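Uncharacterized protein (Aeromonas hydrophila J-1, PDB 6R1J) is AhlC, one of the three components of the alpha-pore-forming toxin AHL, and probably acts with its partners to perforate target membranes, here in soluble form. Local coordinates at residues L6-I10 with V48-Q52. The protein carries 3 engineered substitutions. Sequence-based numbering, arbitrary orientation.
Sequences LSQSI and VQTMQ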
loop_
_atom_site.group_PDB
_atom_site.type_symbol
_atom_site.label_atom_id
_atom_site.label_comp_id
_atom_site.label_asym_id
_atom_site.label_seq_id
_atom_site.Cartn_x
_atom_site.Cartn_y
_atom_site.Cartn_z
ATOM N N LEU A 6 -12.007 11.637 21.430
ATOM C CA LEU A 6 -12.047 10.383 22.229
ATOM C C LEU A 6 -13.153 9.485 21.706
ATOM O O LEU A 6 -12.868 8.276 21.479
ATOM C CB LEU A 6 -12.200 10.692 23.717
ATOM C CG LEU A 6 -10.946 11.294 24.346
ATOM C CD1 LEU A 6 -11.191 11.664 25.793
ATOM C CD2 LEU A 6 -9.750 10.359 24.232
ATOM N N SER A 7 -14.358 10.032 21.518
ATOM C CA SER A 7 -15.543 9.294 21.037
ATOM C C SER A 7 -15.274 8.646 19.671
ATOM O O SER A 7 -15.644 7.450 19.479
ATOM C CB SER A 7 -16.773 10.197 20.995
ATOM O OG SER A 7 -17.104 10.630 22.303
ATOM N N GLN A 8 -14.629 9.375 18.762
ATOM C CA GLN A 8 -14.361 8.858 17.406
ATOM C C GLN A 8 -13.364 7.704 17.467
ATOM O O GLN A 8 -13.587 6.716 16.772
ATOM C CB GLN A 8 -13.827 9.958 16.508
ATOM C CG GLN A 8 -14.927 10.913 16.053
ATOM C CD GLN A 8 -14.418 11.846 14.984
ATOM O OE1 GLN A 8 -13.677 11.426 14.093
ATOM N NE2 GLN A 8 -14.833 13.103 15.052
ATOM N N SER A 9 -12.286 7.900 18.209
ATOM C CA SER A 9 -11.169 6.936 18.322
ATOM C C SER A 9 -11.746 5.643 18.881
ATOM O O SER A 9 -11.485 4.568 18.327
ATOM C CB SER A 9 -10.082 7.470 19.215
ATOM O OG SER A 9 -9.438 8.576 18.631
ATOM N N ILE A 10 -12.550 5.772 19.936
ATOM C CA ILE A 10 -13.215 4.611 20.569
ATOM C C ILE A 10 -14.076 3.887 19.544
ATOM O O ILE A 10 -13.898 2.671 19.403
ATOM C CB ILE A 10 -13.963 5.036 21.834
ATOM C CG1 ILE A 10 -12.974 5.374 22.942
ATOM C CG2 ILE A 10 -14.928 3.955 22.247
ATOM C CD1 ILE A 10 -13.596 6.044 24.147
ATOM N N VAL A 48 -11.535 4.382 29.789
ATOM C CA VAL A 48 -11.299 5.690 29.110
ATOM C C VAL A 48 -12.599 6.506 29.173
ATOM O O VAL A 48 -12.512 7.725 29.402
ATOM C CB VAL A 48 -10.787 5.559 27.665
ATOM C CG1 VAL A 48 -10.729 6.913 26.984
ATOM C CG2 VAL A 48 -9.436 4.855 27.609
ATOM N N GLN A 49 -13.755 5.895 28.932
ATOM C CA GLN A 49 -15.039 6.654 28.981
ATOM C C GLN A 49 -15.283 7.156 30.421
ATOM O O GLN A 49 -15.661 8.299 30.576
ATOM C CB GLN A 49 -16.181 5.814 28.430
ATOM C CG GLN A 49 -16.059 5.569 26.929
ATOM C CD GLN A 49 -16.852 4.375 26.477
ATOM O OE1 GLN A 49 -16.932 3.374 27.198
ATOM N NE2 GLN A 49 -17.433 4.472 25.285
ATOM N N THR A 50 -14.991 6.360 31.450
ATOM C CA THR A 50 -15.107 6.772 32.862
ATOM C C THR A 50 -14.174 7.968 33.112
ATOM O O THR A 50 -14.617 8.968 33.708
ATOM C CB THR A 50 -14.854 5.588 33.811
ATOM O OG1 THR A 50 -15.958 4.713 33.611
ATOM C CG2 THR A 50 -14.771 5.965 35.275
ATOM N N MET A 51 -12.941 7.900 32.629
ATOM C CA MET A 51 -11.942 8.957 32.847
ATOM C C MET A 51 -12.455 10.260 32.244
ATOM O O MET A 51 -12.321 11.305 32.912
ATOM C CB MET A 51 -10.592 8.610 32.237
ATOM C CG MET A 51 -9.657 9.766 32.263
ATOM S SD MET A 51 -8.500 9.804 30.912
ATOM C CE MET A 51 -9.612 10.307 29.605
ATOM N N GLN A 52 -12.971 10.191 31.027
ATOM C CA GLN A 52 -13.575 11.335 30.297
ATOM C C GLN A 52 -14.705 11.967 31.140
ATOM O O GLN A 52 -14.697 13.170 31.316
ATOM C CB GLN A 52 -14.133 10.854 28.965
ATOM C CG GLN A 52 -14.706 11.952 28.090
ATOM C CD GLN A 52 -15.148 11.385 26.760
ATOM O OE1 GLN A 52 -15.399 10.186 26.644
ATOM N NE2 GLN A 52 -15.237 12.238 25.744
HETATM O O HOH W 1 -16.017 9.019 24.307
#
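Ile10 reaches across to helix 28-70 with its CD1 methyl, which lies 3.7 Å from CG of Gln49 and 4.1 Å from CG1 of Val48, so that it rests on the aliphatic part of the glutamine as well as on the valine. One turn earlier, Leu6 also points at the partner helix: its CB sits 4.0 Å from NE2 of Gln52, and its CD1 meets CE of Met51 at 4.3 Å. This i, i+4 spacing puts both apolar residues on one face of helix 5-21, and Val48 and Gln52 answer with the same spacing. The two segments run antiparallel at 173°, with axes 11.4 Å apart, a separation spanned by side chains and one bridging water. They belong to the elongated, almost wholly helical bundle of this soluble toxin component, in which helix 163-236 packs against Leu6 and Ile10 through Arg217 and Leu214, while helix 78-157 flanks Val48 and Met51. Beside the apolar contacts, that water lies 2.8 Å from OG of Ser7 and donates to OE1 of Gln52 at 2.7 Å. The amide NE2 of Gln52 is instead hydrogen-bonded to the carbonyl of Ala265, tying helix 28-70 to the chain just beyond helix 244-264.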